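Local coordinates for regulatory protein (Bacillus megaterium, PDB 4UA1), which switches the transcription of mercury resistance genes in response to mercury(II), acting as a dimeric, DNA-binding MerR-family regulator that serves as both repressor and activator, at the interface of chains A and B. Residues are numbered along the deposited sequence; one frame, centred on the assembly and turned at random. Chains: chain A/B, Regulatory protein.

Contact 1: the interface of chains A and B. Residues chain A 76-80; chain B 118-120.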
# COMPACT_ATOMS: atom_id res chain seq x y z
N GLU A 76 30.67 9.21 -9.54
CA GLU A 76 31.65 8.30 -10.10
C GLU A 76 31.39 6.89 -9.62
O GLU A 76 31.34 5.95 -10.43
CB GLU A 76 33.06 8.73 -9.74
CG GLU A 76 33.53 9.97 -10.48
CD GLU A 76 33.49 9.82 -12.00
OE1 GLU A 76 34.57 9.66 -12.61
OE2 GLU A 76 32.38 9.86 -12.58
N ALA A 77 31.18 6.71 -8.33
CA ALA A 77 30.99 5.35 -7.88
C ALA A 77 29.49 5.09 -7.81
O ALA A 77 28.86 5.20 -6.76
CB ALA A 77 31.66 5.15 -6.52
N LYS A 78 28.98 4.55 -8.91
CA LYS A 78 27.57 4.37 -9.06
C LYS A 78 27.16 3.11 -8.33
O LYS A 78 26.15 3.08 -7.65
CB LYS A 78 27.20 4.31 -10.54
CG LYS A 78 27.64 5.54 -11.32
CD LYS A 78 27.04 5.53 -12.71
CE LYS A 78 27.53 6.72 -13.53
NZ LYS A 78 27.29 7.99 -12.79
N CYS A 79 27.99 2.08 -8.46
CA CYS A 79 27.78 0.80 -7.81
C CYS A 79 27.67 0.96 -6.31
O CYS A 79 26.81 0.37 -5.68
CB CYS A 79 28.92 -0.12 -8.17
SG CYS A 79 28.93 -1.66 -7.31
N ARG A 80 28.56 1.77 -5.73
CA ARG A 80 28.55 2.03 -4.29
C ARG A 80 27.24 2.69 -3.89
O ARG A 80 26.61 2.30 -2.89
CB ARG A 80 29.76 2.91 -3.92
CG ARG A 80 29.81 3.42 -2.46
CD ARG A 80 30.57 2.50 -1.54
NE ARG A 80 29.68 1.53 -0.92
CZ ARG A 80 30.05 0.59 -0.04
NH1 ARG A 80 31.32 0.48 0.34
NH2 ARG A 80 29.13 -0.23 0.46
N LYS B 118 33.47 -1.21 -5.08
CA LYS B 118 32.21 -0.70 -5.58
C LYS B 118 32.38 0.69 -6.20
O LYS B 118 31.40 1.32 -6.59
CB LYS B 118 31.18 -0.68 -4.47
CG LYS B 118 30.94 -2.06 -3.87
CD LYS B 118 29.81 -2.04 -2.86
CE LYS B 118 29.49 -3.42 -2.35
NZ LYS B 118 30.68 -4.23 -2.01
N ASP B 119 33.62 1.18 -6.30
CA ASP B 119 33.78 2.44 -6.99
C ASP B 119 34.05 2.14 -8.46
O ASP B 119 35.18 2.11 -8.90
CB ASP B 119 34.92 3.24 -6.36
CG ASP B 119 35.31 4.46 -7.18
OD1 ASP B 119 34.49 4.93 -7.99
OD2 ASP B 119 36.43 4.97 -6.98
N ILE B 120 32.96 2.09 -9.21
CA ILE B 120 32.95 1.71 -10.62
C ILE B 120 31.63 2.21 -11.19
O ILE B 120 30.65 2.38 -10.43
CB ILE B 120 33.07 0.17 -10.86
CG1 ILE B 120 32.06 -0.59 -9.99
CG2 ILE B 120 34.48 -0.35 -10.60
CD1 ILE B 120 32.13 -2.09 -10.17

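Contact 2: the interface of chains A and B. Residues chain A 55, 58, 60, 86; chain B 106-107, 110, 129.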
# COMPACT_ATOMS: atom_id res chain seq x y z
N MET A 55 12.48 -1.14 -10.09
CA MET A 55 12.67 -0.57 -8.76
C MET A 55 11.31 -0.39 -8.06
O MET A 55 11.16 -0.66 -6.87
CB MET A 55 13.44 0.76 -8.83
CG MET A 55 14.96 0.55 -8.98
SD MET A 55 15.89 2.01 -8.48
CE MET A 55 15.34 3.19 -9.72
N LEU A 58 10.09 -3.45 -6.73
CA LEU A 58 10.84 -3.80 -5.54
C LEU A 58 10.56 -2.89 -4.33
O LEU A 58 11.23 -2.99 -3.31
CB LEU A 58 12.33 -3.78 -5.87
CG LEU A 58 12.62 -4.96 -6.80
CD1 LEU A 58 14.06 -4.92 -7.30
CD2 LEU A 58 12.30 -6.27 -6.10
N PHE A 60 10.60 0.63 -4.23
CA PHE A 60 11.02 2.03 -4.22
C PHE A 60 9.88 2.92 -4.67
O PHE A 60 9.25 2.63 -5.68
CB PHE A 60 12.19 2.30 -5.16
CG PHE A 60 13.46 1.61 -4.81
CD1 PHE A 60 14.50 2.31 -4.22
CD2 PHE A 60 13.65 0.29 -5.15
CE1 PHE A 60 15.70 1.69 -3.96
CE2 PHE A 60 14.84 -0.34 -4.87
CZ PHE A 60 15.86 0.37 -4.29
N THR A 86 20.16 0.31 -1.94
CA THR A 86 19.52 -1.00 -1.88
C THR A 86 19.43 -1.52 -0.44
O THR A 86 18.40 -2.10 -0.04
CB THR A 86 20.24 -2.02 -2.79
OG1 THR A 86 20.21 -1.53 -4.13
CG2 THR A 86 19.55 -3.39 -2.75
N MET B 106 14.84 -10.86 -2.76
CA MET B 106 15.29 -10.38 -4.07
C MET B 106 16.32 -9.27 -4.00
O MET B 106 17.28 -9.25 -4.74
CB MET B 106 14.11 -9.91 -4.91
CG MET B 106 13.38 -11.04 -5.62
SD MET B 106 11.73 -10.54 -6.12
CE MET B 106 11.56 -11.59 -7.55
N LEU B 107 16.07 -8.32 -3.11
CA LEU B 107 16.94 -7.20 -2.94
C LEU B 107 18.27 -7.66 -2.41
O LEU B 107 19.32 -7.19 -2.86
CB LEU B 107 16.30 -6.17 -2.01
CG LEU B 107 15.02 -5.49 -2.51
CD1 LEU B 107 14.33 -4.75 -1.35
CD2 LEU B 107 15.27 -4.55 -3.68
N LEU B 110 20.23 -9.33 -5.24
CA LEU B 110 20.73 -8.22 -6.04
C LEU B 110 21.99 -7.56 -5.45
O LEU B 110 23.02 -7.45 -6.13
CB LEU B 110 19.63 -7.19 -6.17
CG LEU B 110 18.63 -7.59 -7.23
CD1 LEU B 110 17.36 -6.72 -7.13
CD2 LEU B 110 19.33 -7.45 -8.57
N LEU B 129 18.67 -5.24 -13.18
CA LEU B 129 17.34 -4.64 -13.29
C LEU B 129 17.08 -3.98 -14.65
O LEU B 129 15.95 -3.67 -14.99
CB LEU B 129 17.17 -3.62 -12.18
CG LEU B 129 17.15 -4.29 -10.81
CD1 LEU B 129 16.85 -3.23 -9.75
CD2 LEU B 129 16.15 -5.44 -10.77

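Contact 3: the interface of chains A and B. Residues chain A 83, 86-87, 90; chain B 104, 107-108, 111.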
# COMPACT_ATOMS: atom_id res chain seq x y z
N TYR A 83 24.31 0.24 -4.28
CA TYR A 83 24.45 -0.73 -3.20
C TYR A 83 23.86 -0.15 -1.91
O TYR A 83 22.96 -0.76 -1.30
CB TYR A 83 25.92 -1.13 -3.02
CG TYR A 83 26.15 -2.16 -1.93
CD1 TYR A 83 25.96 -3.53 -2.17
CD2 TYR A 83 26.47 -1.77 -0.65
CE1 TYR A 83 26.15 -4.47 -1.14
CE2 TYR A 83 26.65 -2.67 0.36
CZ TYR A 83 26.50 -4.01 0.13
OH TYR A 83 26.71 -4.88 1.19
N THR A 86 20.16 0.31 -1.94
CA THR A 86 19.52 -1.00 -1.88
C THR A 86 19.43 -1.52 -0.44
O THR A 86 18.40 -2.10 -0.04
CB THR A 86 20.24 -2.02 -2.79
OG1 THR A 86 20.21 -1.53 -4.13
CG2 THR A 86 19.55 -3.39 -2.75
N ILE A 87 20.50 -1.31 0.33
CA ILE A 87 20.50 -1.64 1.76
C ILE A 87 19.41 -0.85 2.48
O ILE A 87 18.66 -1.39 3.33
CB ILE A 87 21.87 -1.32 2.44
CG1 ILE A 87 22.97 -2.25 1.97
CG2 ILE A 87 21.75 -1.41 3.97
CD1 ILE A 87 22.82 -3.65 2.46
N ILE A 90 16.02 -2.40 1.63
CA ILE A 90 15.84 -3.61 2.40
C ILE A 90 15.40 -3.29 3.83
O ILE A 90 14.46 -3.89 4.37
CB ILE A 90 17.12 -4.43 2.45
CG1 ILE A 90 17.53 -4.91 1.05
CG2 ILE A 90 16.99 -5.60 3.45
CD1 ILE A 90 18.97 -5.47 0.97
N GLU B 104 12.30 -8.63 -0.14
CA GLU B 104 13.50 -8.46 0.63
C GLU B 104 14.58 -9.42 0.13
O GLU B 104 15.71 -9.02 -0.12
CB GLU B 104 13.18 -8.70 2.08
CG GLU B 104 14.00 -7.91 3.07
CD GLU B 104 13.58 -8.28 4.49
OE1 GLU B 104 14.23 -7.86 5.47
OE2 GLU B 104 12.59 -9.03 4.59
N LEU B 107 16.07 -8.32 -3.11
CA LEU B 107 16.94 -7.20 -2.94
C LEU B 107 18.27 -7.66 -2.41
O LEU B 107 19.32 -7.19 -2.86
CB LEU B 107 16.30 -6.17 -2.01
CG LEU B 107 15.02 -5.49 -2.51
CD1 LEU B 107 14.33 -4.75 -1.35
CD2 LEU B 107 15.27 -4.55 -3.68
N MET B 108 18.22 -8.60 -1.47
CA MET B 108 19.41 -9.21 -0.90
C MET B 108 20.29 -9.87 -2.00
O MET B 108 21.50 -9.63 -2.09
CB MET B 108 19.00 -10.25 0.14
CG MET B 108 18.31 -9.68 1.40
SD MET B 108 19.40 -8.85 2.58
CE MET B 108 20.62 -10.12 2.92
N LYS B 111 21.92 -7.17 -4.18
CA LYS B 111 23.01 -6.49 -3.48
C LYS B 111 24.27 -7.40 -3.30
O LYS B 111 25.41 -6.93 -3.30
CB LYS B 111 22.52 -6.01 -2.09
CG LYS B 111 22.97 -6.97 -0.95
CD LYS B 111 22.67 -6.47 0.44
CE LYS B 111 23.70 -6.99 1.46
NZ LYS B 111 23.75 -8.47 1.60

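Contact 1: the interface of chains A and B
Backbone polar links tie the loop segment B:Lys118 to B:Ile120 to the first turn of helix 78-112 of chain A. The amide N of A:Lys78 donates to the carbonyl O of B:Ile120 at 3.1 Å, approaching from above the carbonyl plane. The same oxygen takes a weaker bond from the amide N of A:Cys79, and the amide N of A:Arg80 makes another weak one to the carbonyl O of B:Lys118. The partner's loop thus supplies acceptors to first-turn amides and may cap the helix.

Apolar contacts accompany these links. A:Cys79 is the MerR family's conserved cysteine at the start of this helix, and the contact places it beside the partner's metal-binding loop. With SG anti to the backbone N (chi1 173°), A:Cys79 turns its sulfur to B:Lys118 CB, 3.8 Å away, while its CB lies 3.7 Å from B:Ile120 CG1. The methyl CB of A:Ala77 rests 3.5 Å from B:Asp119 CA, beside that residue's carboxylate.

The methylene chain of B:Lys118 meets the guanidinium of A:Arg80. Bends at chi2 and chi3 turn the guanidinium toward B:Lys118, whose chain it crosses obliquely. One guanidinium face receives B:Lys118 CD near its rim, 3.8 Å from A:Arg80 NH2.

Contact 2: the interface of chains A and B
A:Leu58 inserts between B:Leu107, B:Leu110 and B:Leu129, joining the segment after helix 44-57 of the DNA-binding part of chain A to two helices of chain B. Its side chain and that of B:Leu107 run past each other in opposite directions, with B:Leu107 CD2 3.7 Å from A:Leu58 CB. B:Leu107 CD2 also lies 3.8 Å from A:Leu58 CD1. A:Leu58 CD1 meets B:Leu110 CD1 tip to tip at 3.8 Å. Both methyls of B:Leu129, from the short helix 124-130, face A:Leu58 CD1, CD1 and CD2 of B:Leu129 each at 4.1 Å. CD1 of A:Leu58 is therefore shared by three leucines of the partner, an apolar socket that would couple the DNA-binding region to the dimerisation helix.

Around this core, B:Met106 comes near the other branch of A:Leu58, its CB 4.2 Å from A:Leu58 CD2. A:Thr86, on the long helix of chain A, points its methyl CG2, anti to the backbone N, at the carbonyl O of B:Leu107. Farther out, A:Met55 and A:Phe60 lie together behind A:Leu58 and may brace it. The sulfur SD of A:Met55 sits over the centre of the A:Phe60 ring, 4.2 Å above its plane.

Contact 3: the interface of chains A and B
Aliphatic packing centres on A:Ile90, which lies among B:Leu107, B:Met108, B:Glu104 and B:Lys111. Its side chain and that of B:Leu107 pass antiparallel, CG1 of A:Ile90 lying 3.5 Å from CB of B:Leu107. The two branches then divide the partners. A:Ile90 CD1, at the end of an extended chain (chi2 167°), meets the sulfur SD of B:Met108 at 3.8 Å, the side chains crossing near a right angle. A:Ile90 CG2 instead touches CG of B:Glu104, also at 3.8 Å, and there the crossing is again close to perpendicular.

B:Lys111 supplies the other apolar surface through its methylene chain, which crosses the side chains of helix 78-112 of chain A. B:Lys111 CD contacts CD1 of A:Ile87 at 3.5 Å and approaches CD1 of A:Ile90. Nearer the root, B:Lys111 CB lies 4.0 Å from CG2 of A:Thr86. A chi4 of -62° bends the chain beyond CD, turning the ammonium away from the isoleucines.

Aromatic contact comes from A:Tyr83, whose ring presents its edge to the backbone of B:Lys111. The carbonyl O of B:Lys111 lies in the ring plane, 3.4 Å from A:Tyr83 CE1, while the phenol A:Tyr83 OH lies 3.7 Å from B:Lys111 CE. Both surfaces belong to helix 78-112, the N-terminal half of chain A's copy packing against the C-terminal part of chain B's in the antiparallel coiled coil that dimerises MerR proteins.

Contacts 2 and 3 are neighbours, their C-alpha centres about 6 Å apart, and share A:Thr86 and B:Leu107; contact 1 lies farther along, about 17 Å from contact 2 and 16 Å from contact 3. Helix 78-112 of chain A runs through all three. Contact 1 brings its start, with A:Cys79, to the partner's loop, contact 3 pairs it with the same helix of chain B, and contact 2 adds the DNA-binding region and helix 124-130. The two-fold repeats each at the other end of the dimer, a layout that could relay changes at the mercury site, which includes Cys114 and Cys123, toward the DNA-binding regions.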